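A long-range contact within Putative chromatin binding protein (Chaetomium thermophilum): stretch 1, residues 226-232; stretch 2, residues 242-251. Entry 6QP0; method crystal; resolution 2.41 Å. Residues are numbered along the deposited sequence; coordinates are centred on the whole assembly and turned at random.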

# COMPACT_ATOMS: atom_id res chain seq x y z
N SER A 226 -4.92 -11.88 5.42
CA SER A 226 -3.81 -12.81 5.56
C SER A 226 -3.39 -13.33 4.19
O SER A 226 -4.19 -13.36 3.26
CB SER A 226 -4.19 -14.01 6.44
OG SER A 226 -5.01 -14.92 5.72
N PRO A 227 -2.12 -13.75 4.03
CA PRO A 227 -1.06 -13.69 5.05
C PRO A 227 -0.58 -12.27 5.33
O PRO A 227 -0.29 -11.52 4.40
CB PRO A 227 0.07 -14.53 4.43
CG PRO A 227 -0.21 -14.54 2.96
CD PRO A 227 -1.70 -14.47 2.82
N LEU A 228 -0.52 -11.90 6.61
CA LEU A 228 -0.15 -10.56 7.02
C LEU A 228 1.34 -10.50 7.35
O LEU A 228 1.89 -11.43 7.93
CB LEU A 228 -0.96 -10.11 8.24
CG LEU A 228 -0.62 -8.73 8.79
CD1 LEU A 228 -0.80 -7.65 7.73
CD2 LEU A 228 -1.45 -8.41 10.02
N PHE A 229 1.98 -9.40 6.96
CA PHE A 229 3.37 -9.14 7.29
C PHE A 229 3.50 -7.69 7.72
O PHE A 229 2.79 -6.81 7.23
CB PHE A 229 4.30 -9.41 6.09
CG PHE A 229 4.11 -10.77 5.48
CD1 PHE A 229 4.86 -11.85 5.90
CD2 PHE A 229 3.18 -10.96 4.47
CE1 PHE A 229 4.69 -13.10 5.33
CE2 PHE A 229 3.00 -12.20 3.90
CZ PHE A 229 3.75 -13.28 4.33
N LEU A 230 4.42 -7.45 8.66
CA LEU A 230 4.62 -6.12 9.22
C LEU A 230 6.10 -5.77 9.21
O LEU A 230 6.96 -6.65 9.29
CB LEU A 230 4.07 -6.03 10.65
CG LEU A 230 2.57 -6.32 10.83
CD1 LEU A 230 2.30 -7.81 10.92
CD2 LEU A 230 2.02 -5.59 12.05
N LEU A 231 6.38 -4.47 9.12
CA LEU A 231 7.75 -3.96 9.12
C LEU A 231 7.76 -2.65 9.90
O LEU A 231 7.31 -1.62 9.39
CB LEU A 231 8.27 -3.75 7.70
CG LEU A 231 8.52 -4.99 6.83
CD1 LEU A 231 8.94 -4.56 5.43
CD2 LEU A 231 9.57 -5.88 7.45
N ALA A 232 8.27 -2.69 11.12
CA ALA A 232 8.51 -1.47 11.87
C ALA A 232 9.74 -0.76 11.32
O ALA A 232 10.60 -1.36 10.67
CB ALA A 232 8.69 -1.78 13.36
N GLN A 242 14.11 -10.87 6.12
CA GLN A 242 13.45 -12.11 6.49
C GLN A 242 11.97 -12.07 6.14
O GLN A 242 11.41 -13.07 5.67
CB GLN A 242 13.63 -12.39 7.98
CG GLN A 242 13.31 -13.83 8.35
CD GLN A 242 13.62 -14.17 9.79
OE1 GLN A 242 14.02 -13.31 10.58
NE2 GLN A 242 13.45 -15.44 10.15
N VAL A 243 11.31 -10.93 6.37
CA VAL A 243 9.91 -10.79 5.97
C VAL A 243 9.76 -10.97 4.46
O VAL A 243 8.87 -11.68 3.98
CB VAL A 243 9.35 -9.43 6.41
CG1 VAL A 243 7.91 -9.27 5.91
CG2 VAL A 243 9.42 -9.26 7.92
N PHE A 244 10.62 -10.30 3.69
CA PHE A 244 10.50 -10.35 2.23
C PHE A 244 10.58 -11.78 1.72
O PHE A 244 9.89 -12.13 0.75
CB PHE A 244 11.60 -9.50 1.58
CG PHE A 244 11.42 -8.01 1.77
CD1 PHE A 244 10.24 -7.48 2.25
CD2 PHE A 244 12.45 -7.14 1.45
CE1 PHE A 244 10.08 -6.12 2.41
CE2 PHE A 244 12.31 -5.78 1.61
CZ PHE A 244 11.12 -5.27 2.09
N ASP A 245 11.41 -12.62 2.35
CA ASP A 245 11.52 -14.02 1.93
C ASP A 245 10.21 -14.77 2.16
O ASP A 245 9.80 -15.59 1.33
CB ASP A 245 12.67 -14.70 2.67
CG ASP A 245 14.03 -14.38 2.07
OD1 ASP A 245 14.34 -14.88 0.96
OD2 ASP A 245 14.80 -13.61 2.69
N LYS A 246 9.55 -14.51 3.30
CA LYS A 246 8.26 -15.15 3.56
C LYS A 246 7.20 -14.63 2.59
O LYS A 246 6.32 -15.39 2.17
CB LYS A 246 7.84 -14.92 5.01
CG LYS A 246 8.71 -15.64 6.04
CD LYS A 246 8.72 -14.88 7.36
CE LYS A 246 9.41 -15.66 8.48
NZ LYS A 246 10.62 -16.42 8.06
N ILE A 247 7.27 -13.35 2.22
CA ILE A 247 6.40 -12.84 1.16
C ILE A 247 6.64 -13.61 -0.13
O ILE A 247 5.70 -14.01 -0.82
CB ILE A 247 6.61 -11.33 0.95
CG1 ILE A 247 6.23 -10.53 2.20
CG2 ILE A 247 5.78 -10.86 -0.25
CD1 ILE A 247 6.63 -9.06 2.14
N TRP A 248 7.91 -13.85 -0.46
CA TRP A 248 8.22 -14.56 -1.70
C TRP A 248 7.69 -15.99 -1.66
O TRP A 248 7.04 -16.45 -2.61
CB TRP A 248 9.73 -14.56 -1.94
CG TRP A 248 10.11 -15.24 -3.21
CD1 TRP A 248 10.45 -16.55 -3.37
CD2 TRP A 248 10.17 -14.65 -4.51
NE1 TRP A 248 10.73 -16.81 -4.69
CE2 TRP A 248 10.56 -15.66 -5.41
CE3 TRP A 248 9.93 -13.36 -5.00
CZ2 TRP A 248 10.72 -15.42 -6.78
CZ3 TRP A 248 10.10 -13.13 -6.36
CH2 TRP A 248 10.49 -14.15 -7.23
N ASP A 249 7.96 -16.71 -0.57
CA ASP A 249 7.46 -18.08 -0.45
C ASP A 249 5.94 -18.11 -0.50
O ASP A 249 5.36 -19.08 -1.01
CB ASP A 249 7.96 -18.70 0.86
CG ASP A 249 9.46 -18.90 0.87
OD1 ASP A 249 10.04 -19.12 -0.22
OD2 ASP A 249 10.07 -18.84 1.96
N ALA A 250 5.28 -17.07 0.01
CA ALA A 250 3.82 -17.04 -0.00
C ALA A 250 3.28 -16.92 -1.42
O ALA A 250 2.30 -17.59 -1.77
CB ALA A 250 3.32 -15.88 0.86
N ILE A 251 3.90 -16.09 -2.26
CA ILE A 251 3.39 -15.85 -3.60
C ILE A 251 4.07 -16.78 -4.60
O ILE A 251 4.31 -16.42 -5.75
CB ILE A 251 3.56 -14.38 -4.02
CG1 ILE A 251 5.03 -13.95 -3.96
CG2 ILE A 251 2.70 -13.48 -3.15
CD1 ILE A 251 5.23 -12.45 -3.95

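The centre of this contact is the ring of F229, which leaves the strand 228-231 and lies against the helix 242-250. With chi1 at -52° (m), the ring reaches along the helix and touches four of its residues. I247 supplies the best-defined contact: its CG1 sits 3.9 Å from the centroid of the F229 ring and 12° off the ring normal, a CH-pi interaction in which a methylene group packs over the aromatic face; the closest atoms of the pair, F229 CD2 and I247 CG1, are 3.8 Å apart. V243 meets the root of the same side chain, F229 CB to V243 CG1 at 3.6 Å, and the far end of the ring reaches the next turns of the helix, with F229 CZ 4.4 Å from A250 CB. V243, I247 and A250 are spaced four and three residues apart, so all three come within reach of one ring, I247 with its CA-to-CB bond sideways.

Next along the strand, L231 also points its CA-to-CB bond toward the helix, while L230 between them points away, the alternation expected of an extended chain. L231 divides its two methyls between neighbouring helix residues: CD2 lies 3.4 Å from V243 CG2, and CD1 lies 3.6 Å from F244 CE1. The CA-to-CB bond of F244 points away from the strand, but its ring comes back near enough for this contact. V243 is shared: its CG1 meets F229 and lies 4.1 Å from L231 CD2, and its CG2 packs on L231. At the other end, P227, which follows a cis peptide bond, adds a looser apolar contact, CG to A250 CB at 4.3 Å.

The backbones run nearly antiparallel, at 160° between their N-to-C directions, and their axes approach to 9.2 Å, leaving room for a layer of side chains. The CA atoms of F229 and V243 are 6.9 Å apart, those of P227 and A250 7.8 Å. No hydrogen bond crosses the interface; the helix satisfies its own backbone through bonds such as I247 N to V243 O and A250 N to K246 O, both 2.9 Å.

At the exposed edge, K246 contributes the aliphatic root of its side chain: its CB is 3.7 Å from F229 CE1, while its end leads away, so the charged amine is kept off the ring. The L230 carbonyl makes a polar-to-apolar approach, L230 O to V243 CG2 at 3.8 Å. In all, 345 Å² is buried, summed over both sides, and the contact is almost wholly apolar.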